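PDB 2I5U: DnaD domain protein from Enterococcus faecalis, which is of unknown function but belongs to the DnaB/DnaD family and, like its relatives, may take part in assembling the replication machinery on DNA. Local coordinates for residues N11-M16 / K47-A52; T22-W27 / N61-I66; Y26-F31 / Q43-A48. All blocks are in the same frame, centred on the assembly; numbering follows the deposited sequence. Where two conformers were deposited one is given.

Contact 1: N11-M16 / K47-A52; sequences NGFGLM and KAIEIA
Phe-13 turns CG away from its own carbonyl carbon and beside its backbone N (chi1 -72°), which sends the ring out of the loop toward Ile-49 on helix 38-55. Ile-49 meets it with the short branch: CG1 lies anti to the carbonyl carbon (chi1 -69°), leaving CG2 beside that carbon and directed at the aromatic ring. The contact is made at the far end of the phenyl group, where Phe-13 CZ comes to 3.8 Å from Ile-49 CG2 and Phe-13 CE2 to 3.9 Å from the same methyl. This methyl lies obliquely to the ring, neither squarely over it nor in its plane. One turn further along the helix, the methyl of Ala-52 approaches the ring edge close to its plane, with Phe-13 CZ 4.4 Å from Ala-52 CB, a looser approach. CZ thus makes the nearest approach to both Ile-49 and Ala-52.

Ring and helix belong to parts of the domain far apart in sequence, the loop joining helices 2-9 and 18-32 and the C-terminal half of helix 38-55. Trp-8 of helix 2-9 meets the Phe-13 ring with planes at about 30°, and Ile-53, also of helix 38-55, touches it as well. The loop has polar fastenings of its own: Met-16 N, of a selenomethionine, is hydrogen-bonded to Glu-9 OE2, and Asn-11 O to Arg-58 NH1.

No hydrogen bond or salt bridge joins the two segments. With only hydrocarbon groups meeting and 122 Å² buried, the attachment is dispersive and hydrophobic: within these two segments the loop meets the helix through the Phe-13 ring, while directional bonds such as those to Glu-9 and Arg-58 lie elsewhere.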
ATOM      1  N   ASN A  11       9.876  -9.150   3.429  1.00 15.91           N
ATOM      2  CA  ASN A  11      10.778  -8.423   2.549  1.00 16.25           C
ATOM      3  C   ASN A  11      11.623  -7.391   3.257  1.00 16.85           C
ATOM      4  O   ASN A  11      12.106  -6.451   2.630  1.00 17.41           O
ATOM      5  CB  ASN A  11      10.013  -7.857   1.344  1.00 16.07           C
ATOM      6  CG  ASN A  11       9.617  -8.927   0.376  1.00 17.09           C
ATOM      7  OD1 ASN A  11       8.437  -9.299   0.266  1.00 19.25           O
ATOM      8  ND2 ASN A  11      10.592  -9.480  -0.291  1.00 16.18           N
ATOM      9  N   GLY A  12      11.855  -7.619   4.539  1.00 17.64           N
ATOM     10  CA  GLY A  12      12.820  -6.821   5.300  1.00 18.32           C
ATOM     11  C   GLY A  12      12.302  -5.501   5.821  1.00 18.68           C
ATOM     12  O   GLY A  12      13.103  -4.627   6.192  1.00 20.91           O
ATOM     13  N   PHE A  13      10.988  -5.331   5.853  1.00 18.19           N
ATOM     14  CA  PHE A  13      10.370  -4.165   6.480  1.00 18.14           C
ATOM     15  C   PHE A  13      10.216  -4.335   7.983  1.00 19.22           C
ATOM     16  O   PHE A  13       9.783  -3.405   8.650  1.00 19.62           O
ATOM     17  CB  PHE A  13       8.973  -3.939   5.929  1.00 18.13           C
ATOM     18  CG  PHE A  13       8.920  -3.415   4.506  1.00 16.92           C
ATOM     19  CD1 PHE A  13       8.576  -2.086   4.255  1.00 17.50           C
ATOM     20  CD2 PHE A  13       9.084  -4.272   3.425  1.00 17.73           C
ATOM     21  CE1 PHE A  13       8.500  -1.616   2.971  1.00 18.41           C
ATOM     22  CE2 PHE A  13       8.999  -3.798   2.134  1.00 16.79           C
ATOM     23  CZ  PHE A  13       8.683  -2.471   1.906  1.00 17.68           C
ATOM     24  N   GLY A  14      10.483  -5.518   8.488  1.00 19.25           N
ATOM     25  CA  GLY A  14      10.175  -5.827   9.880  1.00 18.72           C
ATOM     26  C   GLY A  14       8.708  -6.114  10.084  1.00 18.94           C
ATOM     27  O   GLY A  14       7.933  -6.280   9.135  1.00 19.34           O
ATOM     28  N   LEU A  15       8.299  -6.143  11.350  1.00 19.06           N
ATOM     29  CA  LEU A  15       6.914  -6.359  11.697  1.00 19.73           C
ATOM     30  C   LEU A  15       6.041  -5.252  11.135  1.00 19.44           C
ATOM     31  O   LEU A  15       6.450  -4.099  11.082  1.00 19.09           O
ATOM     32  CB  LEU A  15       6.746  -6.368  13.217  1.00 20.98           C
ATOM     33  CG  LEU A  15       7.499  -7.416  14.009  1.00 23.72           C
ATOM     34  CD1 LEU A  15       7.305  -7.193  15.529  1.00 25.63           C
ATOM     35  CD2 LEU A  15       7.029  -8.788  13.576  1.00 27.21           C
HETATM   36  N   MSE A  16       4.834  -5.602  10.720  0.50 19.64           N
HETATM   37  CA  MSE A  16       3.837  -4.598  10.370  1.00 19.38           C
HETATM   38  C   MSE A  16       3.280  -3.976  11.649  1.00 19.46           C
HETATM   39  O   MSE A  16       2.657  -4.651  12.443  1.00 19.74           O
HETATM   40  CB  MSE A  16       2.695  -5.225   9.548  1.00 19.88           C
HETATM   41  CG  MSE A  16       1.489  -4.373   9.386  1.00 20.59           C
HETATM   42 SE   MSE A  16       1.942  -3.028   8.201  0.35 19.27          SE
HETATM   43  CE  MSE A  16       1.746  -4.108   6.558  0.50 17.00           C
ATOM     44  N   LYS A  47       1.648  -3.503  -5.112  1.00 17.78           N
ATOM     45  CA  LYS A  47       2.538  -2.978  -6.148  1.00 17.44           C
ATOM     46  C   LYS A  47       3.445  -1.851  -5.618  1.00 17.26           C
ATOM     47  O   LYS A  47       4.623  -1.791  -5.951  1.00 17.47           O
ATOM     48  CB  LYS A  47       1.738  -2.487  -7.356  1.00 18.55           C
ATOM     49  CG  LYS A  47       2.588  -1.967  -8.492  1.00 21.06           C
ATOM     50  CD  LYS A  47       3.280  -3.098  -9.236  1.00 28.41           C
ATOM     51  CE  LYS A  47       4.650  -2.705  -9.760  1.00 31.99           C
ATOM     52  NZ  LYS A  47       5.703  -2.964  -8.735  1.00 34.18           N
ATOM     53  N   ALA A  48       2.886  -0.929  -4.832  1.00 16.68           N
ATOM     54  CA  ALA A  48       3.691   0.145  -4.246  1.00 16.62           C
ATOM     55  C   ALA A  48       4.771  -0.459  -3.341  1.00 16.32           C
ATOM     56  O   ALA A  48       5.893   0.022  -3.307  1.00 17.16           O
ATOM     57  CB  ALA A  48       2.816   1.138  -3.457  1.00 17.40           C
ATOM     58  N   ILE A  49       4.442  -1.502  -2.599  1.00 16.84           N
ATOM     59  CA  ILE A  49       5.451  -2.148  -1.741  1.00 17.08           C
ATOM     60  C   ILE A  49       6.565  -2.772  -2.572  1.00 17.24           C
ATOM     61  O   ILE A  49       7.766  -2.626  -2.247  1.00 17.42           O
ATOM     62  CB  ILE A  49       4.809  -3.201  -0.809  1.00 17.83           C
ATOM     63  CG1 ILE A  49       3.947  -2.477   0.221  1.00 17.77           C
ATOM     64  CG2 ILE A  49       5.864  -4.032  -0.104  1.00 18.03           C
ATOM     65  CD1 ILE A  49       3.031  -3.422   1.068  1.00 17.62           C
ATOM     66  N   GLU A  50       6.195  -3.405  -3.670  1.00 17.43           N
ATOM     67  CA  GLU A  50       7.189  -3.959  -4.613  1.00 18.37           C
ATOM     68  C   GLU A  50       8.117  -2.877  -5.151  1.00 16.85           C
ATOM     69  O   GLU A  50       9.336  -3.067  -5.239  1.00 17.44           O
ATOM     70  CB  GLU A  50       6.493  -4.649  -5.783  1.00 18.27           C
ATOM     71  CG  GLU A  50       5.859  -5.959  -5.377  1.00 22.60           C
ATOM     72  CD  GLU A  50       5.210  -6.695  -6.522  1.00 23.94           C
ATOM     73  OE1 GLU A  50       4.525  -6.048  -7.342  1.00 30.06           O
ATOM     74  OE2 GLU A  50       5.374  -7.943  -6.585  1.00 32.06           O
ATOM     75  N   ILE A  51       7.540  -1.733  -5.503  1.00 16.57           N
ATOM     76  CA  ILE A  51       8.339  -0.588  -5.997  1.00 16.75           C
ATOM     77  C   ILE A  51       9.334  -0.115  -4.922  1.00 16.10           C
ATOM     78  O   ILE A  51      10.496   0.141  -5.206  1.00 16.55           O
ATOM     79  CB  ILE A  51       7.410   0.561  -6.449  1.00 16.50           C
ATOM     80  CG1 ILE A  51       6.670   0.181  -7.737  1.00 17.71           C
ATOM     81  CG2 ILE A  51       8.184   1.841  -6.668  1.00 16.85           C
ATOM     82  CD1 ILE A  51       5.496   1.077  -8.089  1.00 18.88           C
ATOM     83  N   ALA A  52       8.880  -0.063  -3.683  1.00 15.99           N
ATOM     84  CA  ALA A  52       9.717   0.348  -2.570  1.00 15.85           C
ATOM     85  C   ALA A  52      10.847  -0.652  -2.328  1.00 15.78           C
ATOM     86  O   ALA A  52      11.973  -0.260  -2.011  1.00 15.44           O
ATOM     87  CB  ALA A  52       8.847   0.506  -1.295  1.00 16.06           C
TER

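Contact 2: T22-W27 / N61-I66; sequences TDFDYW and NYINAI
Phe-24 and Ile-63 pack where helix 18-32 meets helix 60-73, the second and last helices of this all-helical, four-helix DnaD domain, one part of the longer protein. This is the inner, close-packed part of the contact. The Phe-24 ring reaches Ile-63 with its edge, CE1 lying 3.8 Å from Ile-63 CG2, and that methyl stays near the ring plane; the two side chains cross at about a right angle. Both residues are buried. Phe-24 also meets Ile-4, Ile-45 and Met-16, and Tyr-60 joins it edge-to-face, while Ile-63 rests on Trp-8 and Phe-13, so residues of every helix converge here.

Toward the solvent side the chemistry turns polar, and a weak, bent bond to a partly exposed residue, Asn-64, replaces the packing of buried side chains. The nearest backbone pair, Trp-27 CA and Asn-64 CA, stands 9.0 Å apart, leaving the side chains to span the gap. Asn-64 does so by holding CG anti to its backbone N (chi1 -173°), which carries the amide across to the buried indole. The resulting hydrogen bond, from Trp-27 NE1 to Asn-64 OD1, is weak: 3.1 Å long and bent to 134° at the hydrogen. Trp-27 NE1 has a second weak partner in Tyr-60 OH, and the bend is consistent with one N-H divided between two acceptors. The amide plane is turned 63° from the indole plane, yet its oxygen lies in the indole plane at the ring edge, where Asn-64 OD1 is also 3.2 Å from Trp-27 CZ2.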
ATOM      1  N   THR A  22      -3.260   0.263  10.151  1.00 18.52           N
ATOM      2  CA  THR A  22      -4.329   1.269  10.168  1.00 18.61           C
ATOM      3  C   THR A  22      -4.231   2.127   8.918  1.00 17.71           C
ATOM      4  O   THR A  22      -5.226   2.386   8.255  1.00 18.04           O
ATOM      5  CB  THR A  22      -4.229   2.161  11.425  1.00 19.00           C
ATOM      6  OG1 THR A  22      -4.410   1.343  12.597  1.00 21.31           O
ATOM      7  CG2 THR A  22      -5.247   3.274  11.383  1.00 20.01           C
ATOM      8  N   ASP A  23      -3.016   2.566   8.599  1.00 16.25           N
ATOM      9  CA  ASP A  23      -2.773   3.417   7.438  1.00 17.06           C
ATOM     10  C   ASP A  23      -3.157   2.725   6.146  1.00 17.50           C
ATOM     11  O   ASP A  23      -3.767   3.328   5.256  1.00 17.23           O
ATOM     12  CB  ASP A  23      -1.298   3.859   7.393  1.00 17.34           C
ATOM     13  CG  ASP A  23      -0.935   4.854   8.480  1.00 18.63           C
ATOM     14  OD1 ASP A  23      -1.818   5.605   8.951  1.00 21.78           O
ATOM     15  OD2 ASP A  23       0.242   4.908   8.879  1.00 20.51           O
ATOM     16  N   PHE A  24      -2.804   1.457   6.022  1.00 16.88           N
ATOM     17  CA  PHE A  24      -3.137   0.735   4.800  1.00 17.64           C
ATOM     18  C   PHE A  24      -4.642   0.443   4.713  1.00 18.17           C
ATOM     19  O   PHE A  24      -5.205   0.443   3.608  1.00 18.69           O
ATOM     20  CB  PHE A  24      -2.286  -0.535   4.644  1.00 17.80           C
ATOM     21  CG  PHE A  24      -0.857  -0.268   4.224  1.00 17.01           C
ATOM     22  CD1 PHE A  24      -0.533   0.671   3.253  1.00 19.53           C
ATOM     23  CD2 PHE A  24       0.167  -1.001   4.762  1.00 16.75           C
ATOM     24  CE1 PHE A  24       0.803   0.880   2.858  1.00 19.12           C
ATOM     25  CE2 PHE A  24       1.486  -0.794   4.363  1.00 18.65           C
ATOM     26  CZ  PHE A  24       1.792   0.155   3.418  1.00 18.30           C
ATOM     27  N   ASP A  25      -5.293   0.154   5.846  1.00 18.09           N
ATOM     28  CA  ASP A  25      -6.760  -0.026   5.859  1.00 19.42           C
ATOM     29  C   ASP A  25      -7.437   1.235   5.345  1.00 20.00           C
ATOM     30  O   ASP A  25      -8.396   1.176   4.557  1.00 20.60           O
ATOM     31  CB  ASP A  25      -7.294  -0.298   7.273  1.00 19.73           C
ATOM     32  CG  ASP A  25      -7.080  -1.716   7.737  1.00 23.46           C
ATOM     33  OD1 ASP A  25      -6.871  -2.594   6.889  1.00 27.53           O
ATOM     34  OD2 ASP A  25      -7.177  -1.952   8.977  1.00 27.80           O
ATOM     35  N   TYR A  26      -6.933   2.375   5.786  1.00 19.42           N
ATOM     36  CA  TYR A  26      -7.477   3.666   5.389  1.00 20.41           C
ATOM     37  C   TYR A  26      -7.210   3.922   3.908  1.00 19.53           C
ATOM     38  O   TYR A  26      -8.060   4.466   3.211  1.00 20.02           O
ATOM     39  CB  TYR A  26      -6.924   4.786   6.267  1.00 21.63           C
ATOM     40  CG  TYR A  26      -7.898   5.893   6.419  1.00 25.10           C
ATOM     41  CD1 TYR A  26      -8.924   5.817   7.365  1.00 26.53           C
ATOM     42  CD2 TYR A  26      -7.871   6.981   5.560  1.00 26.12           C
ATOM     43  CE1 TYR A  26      -9.855   6.816   7.478  1.00 27.82           C
ATOM     44  CE2 TYR A  26      -8.801   7.995   5.678  1.00 26.47           C
ATOM     45  CZ  TYR A  26      -9.787   7.897   6.636  1.00 27.83           C
ATOM     46  OH  TYR A  26     -10.738   8.872   6.755  1.00 27.82           O
ATOM     47  N   TRP A  27      -6.062   3.469   3.401  1.00 19.21           N
ATOM     48  CA  TRP A  27      -5.748   3.618   1.980  1.00 19.37           C
ATOM     49  C   TRP A  27      -6.694   2.797   1.128  1.00 20.09           C
ATOM     50  O   TRP A  27      -7.136   3.257   0.078  1.00 20.05           O
ATOM     51  CB  TRP A  27      -4.300   3.198   1.687  1.00 19.38           C
ATOM     52  CG  TRP A  27      -3.353   4.344   1.691  1.00 18.91           C
ATOM     53  CD1 TRP A  27      -2.292   4.559   2.542  1.00 19.86           C
ATOM     54  CD2 TRP A  27      -3.365   5.428   0.783  1.00 20.00           C
ATOM     55  NE1 TRP A  27      -1.662   5.724   2.210  1.00 18.68           N
ATOM     56  CE2 TRP A  27      -2.305   6.284   1.135  1.00 18.32           C
ATOM     57  CE3 TRP A  27      -4.202   5.783  -0.284  1.00 19.19           C
ATOM     58  CZ2 TRP A  27      -2.046   7.474   0.444  1.00 20.04           C
ATOM     59  CZ3 TRP A  27      -3.941   6.953  -0.979  1.00 20.03           C
ATOM     60  CH2 TRP A  27      -2.875   7.793  -0.601  1.00 19.89           C
ATOM     61  N   ASN A  61       6.730   5.975   4.465  1.00 16.75           N
ATOM     62  CA  ASN A  61       6.780   7.300   3.839  1.00 16.49           C
ATOM     63  C   ASN A  61       6.895   7.207   2.323  1.00 16.41           C
ATOM     64  O   ASN A  61       6.189   7.888   1.598  1.00 17.99           O
ATOM     65  CB  ASN A  61       7.919   8.141   4.410  1.00 16.72           C
ATOM     66  CG  ASN A  61       7.652   8.616   5.835  1.00 16.30           C
ATOM     67  OD1 ASN A  61       6.508   8.894   6.215  1.00 18.77           O
ATOM     68  ND2 ASN A  61       8.711   8.769   6.601  1.00 18.33           N
ATOM     69  N   TYR A  62       7.771   6.335   1.862  1.00 16.77           N
ATOM     70  CA  TYR A  62       8.019   6.200   0.430  1.00 17.23           C
ATOM     71  C   TYR A  62       6.783   5.615  -0.265  1.00 17.24           C
ATOM     72  O   TYR A  62       6.353   6.091  -1.339  1.00 18.04           O
ATOM     73  CB  TYR A  62       9.223   5.298   0.202  1.00 18.07           C
ATOM     74  CG  TYR A  62       9.714   5.245  -1.229  1.00 18.09           C
ATOM     75  CD1 TYR A  62      10.638   6.165  -1.701  1.00 20.20           C
ATOM     76  CD2 TYR A  62       9.332   4.218  -2.071  1.00 18.22           C
ATOM     77  CE1 TYR A  62      11.110   6.093  -2.989  1.00 20.17           C
ATOM     78  CE2 TYR A  62       9.799   4.151  -3.359  1.00 19.08           C
ATOM     79  CZ  TYR A  62      10.675   5.099  -3.814  1.00 19.07           C
ATOM     80  OH  TYR A  62      11.186   5.032  -5.116  1.00 21.72           O
ATOM     81  N   ILE A  63       6.177   4.617   0.375  1.00 16.54           N
ATOM     82  CA  ILE A  63       4.980   3.989  -0.177  1.00 17.05           C
ATOM     83  C   ILE A  63       3.805   4.970  -0.223  1.00 17.24           C
ATOM     84  O   ILE A  63       3.067   5.023  -1.204  1.00 16.77           O
ATOM     85  CB  ILE A  63       4.620   2.712   0.623  1.00 16.66           C
ATOM     86  CG1 ILE A  63       5.707   1.655   0.412  1.00 17.70           C
ATOM     87  CG2 ILE A  63       3.264   2.192   0.221  1.00 18.03           C
ATOM     88  CD1 ILE A  63       5.734   0.632   1.483  1.00 18.23           C
ATOM     89  N   ASN A  64       3.629   5.723   0.852  1.00 16.59           N
ATOM     90  CA  ASN A  64       2.576   6.739   0.943  1.00 16.95           C
ATOM     91  C   ASN A  64       2.671   7.762  -0.207  1.00 17.60           C
ATOM     92  O   ASN A  64       1.665   8.130  -0.799  1.00 17.63           O
ATOM     93  CB  ASN A  64       2.668   7.423   2.318  1.00 17.63           C
ATOM     94  CG  ASN A  64       1.546   8.369   2.585  1.00 19.57           C
ATOM     95  OD1 ASN A  64       0.380   8.042   2.432  1.00 20.60           O
ATOM     96  ND2 ASN A  64       1.897   9.557   3.041  1.00 24.59           N
ATOM     97  N   ALA A  65       3.875   8.217  -0.500  1.00 17.61           N
ATOM     98  CA  ALA A  65       4.063   9.181  -1.592  1.00 18.28           C
ATOM     99  C   ALA A  65       3.579   8.597  -2.911  1.00 18.43           C
ATOM    100  O   ALA A  65       2.923   9.294  -3.714  1.00 19.19           O
ATOM    101  CB  ALA A  65       5.501   9.589  -1.687  1.00 18.49           C
ATOM    102  N   ILE A  66       3.907   7.329  -3.147  1.00 19.53           N
ATOM    103  CA  ILE A  66       3.465   6.652  -4.362  1.00 19.81           C
ATOM    104  C   ILE A  66       1.950   6.584  -4.430  1.00 20.12           C
ATOM    105  O   ILE A  66       1.337   6.919  -5.434  1.00 20.53           O
ATOM    106  CB  ILE A  66       4.009   5.220  -4.444  1.00 19.62           C
ATOM    107  CG1 ILE A  66       5.534   5.218  -4.513  1.00 21.39           C
ATOM    108  CG2 ILE A  66       3.437   4.501  -5.660  1.00 18.88           C
ATOM    109  CD1 ILE A  66       6.168   3.847  -4.337  1.00 22.47           C
TER

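Contact 3: Y26-F31 / Q43-A48; sequences YWISDF and QLIVKA
Ile-45 and Leu-44 of helix 38-55 meet Ile-28 and Phe-31 of helix 18-32, two consecutive helices of the four-helix domain, joined by a short loop. Around the contact the two axes approach to 10.6 Å, and their directions differ by 124°, so these helices run in broadly opposing directions but well away from antiparallel.

The aliphatic packing centres on Ile-45. Its CG1 lies anti to the carbonyl carbon (chi1 -67°), and the branch continues outward to CD1, which reaches helix 18-32. There Ile-45 CD1 packs 3.6 Å from Ile-28 CG1, the two isoleucine side chains crossing at about a right angle. The same methyl lies 4.0 Å from Trp-27 CB, meeting that residue at the base of its side chain, since the indole leads away. Ile-4 of helix 2-9 touches both isoleucines and extends this apolar patch. No hydrogen bond crosses between the two segments.

The second kind of interaction is a CH-pi contact between Leu-44 and Phe-31, both buried. The Leu-44 methyl CD1 sits over one face of the phenyl ring, 17° off the ring normal as seen from the centroid. It is displaced toward the rim, where Leu-44 CD1 is equally close, at 3.7 Å, to Phe-31 CD1 and Phe-31 CE1.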
ATOM      1  N   TYR A  26      -6.933   2.375   5.786  1.00 19.42           N
ATOM      2  CA  TYR A  26      -7.477   3.666   5.389  1.00 20.41           C
ATOM      3  C   TYR A  26      -7.210   3.922   3.908  1.00 19.53           C
ATOM      4  O   TYR A  26      -8.060   4.466   3.211  1.00 20.02           O
ATOM      5  CB  TYR A  26      -6.924   4.786   6.267  1.00 21.63           C
ATOM      6  CG  TYR A  26      -7.898   5.893   6.419  1.00 25.10           C
ATOM      7  CD1 TYR A  26      -8.924   5.817   7.365  1.00 26.53           C
ATOM      8  CD2 TYR A  26      -7.871   6.981   5.560  1.00 26.12           C
ATOM      9  CE1 TYR A  26      -9.855   6.816   7.478  1.00 27.82           C
ATOM     10  CE2 TYR A  26      -8.801   7.995   5.678  1.00 26.47           C
ATOM     11  CZ  TYR A  26      -9.787   7.897   6.636  1.00 27.83           C
ATOM     12  OH  TYR A  26     -10.738   8.872   6.755  1.00 27.82           O
ATOM     13  N   TRP A  27      -6.062   3.469   3.401  1.00 19.21           N
ATOM     14  CA  TRP A  27      -5.748   3.618   1.980  1.00 19.37           C
ATOM     15  C   TRP A  27      -6.694   2.797   1.128  1.00 20.09           C
ATOM     16  O   TRP A  27      -7.136   3.257   0.078  1.00 20.05           O
ATOM     17  CB  TRP A  27      -4.300   3.198   1.687  1.00 19.38           C
ATOM     18  CG  TRP A  27      -3.353   4.344   1.691  1.00 18.91           C
ATOM     19  CD1 TRP A  27      -2.292   4.559   2.542  1.00 19.86           C
ATOM     20  CD2 TRP A  27      -3.365   5.428   0.783  1.00 20.00           C
ATOM     21  NE1 TRP A  27      -1.662   5.724   2.210  1.00 18.68           N
ATOM     22  CE2 TRP A  27      -2.305   6.284   1.135  1.00 18.32           C
ATOM     23  CE3 TRP A  27      -4.202   5.783  -0.284  1.00 19.19           C
ATOM     24  CZ2 TRP A  27      -2.046   7.474   0.444  1.00 20.04           C
ATOM     25  CZ3 TRP A  27      -3.941   6.953  -0.979  1.00 20.03           C
ATOM     26  CH2 TRP A  27      -2.875   7.793  -0.601  1.00 19.89           C
ATOM     27  N   ILE A  28      -7.007   1.586   1.568  1.00 20.68           N
ATOM     28  CA  ILE A  28      -7.965   0.750   0.849  1.00 21.12           C
ATOM     29  C   ILE A  28      -9.318   1.470   0.775  1.00 21.09           C
ATOM     30  O   ILE A  28      -9.944   1.535  -0.305  1.00 21.49           O
ATOM     31  CB  ILE A  28      -8.111  -0.655   1.496  1.00 20.98           C
ATOM     32  CG1 ILE A  28      -6.834  -1.468   1.278  1.00 21.07           C
ATOM     33  CG2 ILE A  28      -9.322  -1.398   0.917  1.00 20.64           C
ATOM     34  CD1 ILE A  28      -6.771  -2.725   2.112  1.00 22.04           C
ATOM     35  N   SER A  29      -9.753   2.032   1.903  0.50 21.32           N
ATOM     36  CA  SER A  29     -11.004   2.799   1.952  0.50 21.67           C
ATOM     37  C   SER A  29     -10.971   3.996   1.005  1.00 21.23           C
ATOM     38  O   SER A  29     -11.981   4.302   0.329  1.00 20.73           O
ATOM     39  CB  SER A  29     -11.276   3.268   3.376  1.00 22.58           C
ATOM     40  OG  SER A  29     -11.668   2.174   4.191  0.50 25.78           O
ATOM     41  N   ASP A  30      -9.831   4.681   0.945  1.00 20.39           N
ATOM     42  CA  ASP A  30      -9.711   5.877   0.125  1.00 21.49           C
ATOM     43  C   ASP A  30      -9.753   5.553  -1.366  1.00 21.62           C
ATOM     44  O   ASP A  30     -10.381   6.277  -2.145  1.00 20.70           O
ATOM     45  CB  ASP A  30      -8.473   6.701   0.501  1.00 21.80           C
ATOM     46  CG  ASP A  30      -8.695   7.566   1.741  1.00 24.41           C
ATOM     47  OD1 ASP A  30      -9.851   7.695   2.214  1.00 27.63           O
ATOM     48  OD2 ASP A  30      -7.709   8.130   2.237  1.00 27.19           O
ATOM     49  N   PHE A  31      -9.147   4.440  -1.763  1.00 22.22           N
ATOM     50  CA  PHE A  31      -9.237   4.013  -3.159  1.00 22.47           C
ATOM     51  C   PHE A  31     -10.644   3.574  -3.485  1.00 22.49           C
ATOM     52  O   PHE A  31     -11.124   3.833  -4.595  1.00 23.35           O
ATOM     53  CB  PHE A  31      -8.205   2.938  -3.505  1.00 22.91           C
ATOM     54  CG  PHE A  31      -6.839   3.500  -3.794  1.00 22.09           C
ATOM     55  CD1 PHE A  31      -6.607   4.230  -4.955  1.00 22.91           C
ATOM     56  CD2 PHE A  31      -5.808   3.369  -2.884  1.00 23.70           C
ATOM     57  CE1 PHE A  31      -5.345   4.776  -5.206  1.00 23.51           C
ATOM     58  CE2 PHE A  31      -4.557   3.920  -3.146  1.00 23.20           C
ATOM     59  CZ  PHE A  31      -4.337   4.624  -4.292  1.00 22.94           C
ATOM     60  N   GLN A  43      -4.305  -4.665  -4.413  0.50 20.08           N
ATOM     61  CA  GLN A  43      -3.306  -4.867  -5.460  0.50 20.19           C
ATOM     62  C   GLN A  43      -2.419  -3.638  -5.652  0.50 19.90           C
ATOM     63  O   GLN A  43      -1.221  -3.768  -5.874  0.50 19.75           O
ATOM     64  CB  GLN A  43      -3.983  -5.232  -6.789  0.50 20.18           C
ATOM     65  CG  GLN A  43      -4.604  -6.628  -6.799  0.50 20.10           C
ATOM     66  CD  GLN A  43      -5.274  -6.992  -8.121  0.50 21.01           C
ATOM     67  OE1 GLN A  43      -5.699  -6.119  -8.894  0.50 21.81           O
ATOM     68  NE2 GLN A  43      -5.405  -8.290  -8.368  0.50 21.00           N
ATOM     69  N   LEU A  44      -3.004  -2.447  -5.554  1.00 19.94           N
ATOM     70  CA  LEU A  44      -2.231  -1.207  -5.671  1.00 19.57           C
ATOM     71  C   LEU A  44      -1.209  -1.101  -4.539  1.00 19.15           C
ATOM     72  O   LEU A  44      -0.055  -0.755  -4.756  1.00 18.80           O
ATOM     73  CB  LEU A  44      -3.134   0.024  -5.641  1.00 20.22           C
ATOM     74  CG  LEU A  44      -3.961   0.274  -6.912  1.00 20.77           C
ATOM     75  CD1 LEU A  44      -4.995   1.384  -6.679  1.00 22.60           C
ATOM     76  CD2 LEU A  44      -3.066   0.613  -8.083  1.00 22.87           C
ATOM     77  N   ILE A  45      -1.626  -1.436  -3.331  1.00 18.44           N
ATOM     78  CA  ILE A  45      -0.718  -1.345  -2.203  1.00 18.35           C
ATOM     79  C   ILE A  45       0.429  -2.364  -2.363  1.00 17.87           C
ATOM     80  O   ILE A  45       1.594  -2.036  -2.157  1.00 17.70           O
ATOM     81  CB  ILE A  45      -1.442  -1.498  -0.845  1.00 18.70           C
ATOM     82  CG1 ILE A  45      -2.368  -0.298  -0.612  1.00 20.42           C
ATOM     83  CG2 ILE A  45      -0.426  -1.580   0.279  1.00 18.99           C
ATOM     84  CD1 ILE A  45      -3.410  -0.535   0.433  1.00 21.10           C
ATOM     85  N   VAL A  46       0.098  -3.583  -2.754  1.00 17.01           N
ATOM     86  CA  VAL A  46       1.127  -4.591  -2.991  1.00 17.00           C
ATOM     87  C   VAL A  46       2.141  -4.083  -4.017  1.00 17.09           C
ATOM     88  O   VAL A  46       3.365  -4.228  -3.822  1.00 16.85           O
ATOM     89  CB  VAL A  46       0.524  -5.914  -3.459  1.00 16.75           C
ATOM     90  CG1 VAL A  46       1.628  -6.862  -3.932  1.00 16.96           C
ATOM     91  CG2 VAL A  46      -0.291  -6.561  -2.340  1.00 17.06           C
ATOM     92  N   LYS A  47       1.648  -3.503  -5.112  1.00 17.78           N
ATOM     93  CA  LYS A  47       2.538  -2.978  -6.148  1.00 17.44           C
ATOM     94  C   LYS A  47       3.445  -1.851  -5.618  1.00 17.26           C
ATOM     95  O   LYS A  47       4.623  -1.791  -5.951  1.00 17.47           O
ATOM     96  CB  LYS A  47       1.738  -2.487  -7.356  1.00 18.55           C
ATOM     97  CG  LYS A  47       2.588  -1.967  -8.492  1.00 21.06           C
ATOM     98  CD  LYS A  47       3.280  -3.098  -9.236  1.00 28.41           C
ATOM     99  CE  LYS A  47       4.650  -2.705  -9.760  1.00 31.99           C
ATOM    100  NZ  LYS A  47       5.703  -2.964  -8.735  1.00 34.18           N
ATOM    101  N   ALA A  48       2.886  -0.929  -4.832  1.00 16.68           N
ATOM    102  CA  ALA A  48       3.691   0.145  -4.246  1.00 16.62           C
ATOM    103  C   ALA A  48       4.771  -0.459  -3.341  1.00 16.32           C
ATOM    104  O   ALA A  48       5.893   0.022  -3.307  1.00 17.16           O
ATOM    105  CB  ALA A  48       2.816   1.138  -3.457  1.00 17.40           C
TER

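The three contacts join one hydrophobic interior. Contacts 2 and 3 share Trp-27 of helix 18-32, whose indole NE1 serves contact 2 and whose CB serves contact 3, and their centres lie about 7 Å apart; Phe-24 CD1 touches Ile-45 CG2 at 3.7 Å, and Ile-63 CG2 approaches Ala-48 CB at 3.9 Å. Contact 1, about 11 Å from contact 2 between centres, joins it through Ala-52 CB and Ile-63 CG1, 3.8 Å apart. Contacts 1 and 3 both use helix 38-55, yet their centres are about 13 Å apart. The bound magnesium ion is remote, about 10 Å from the side chain of Phe-24 and 11 Å from that of Ile-28.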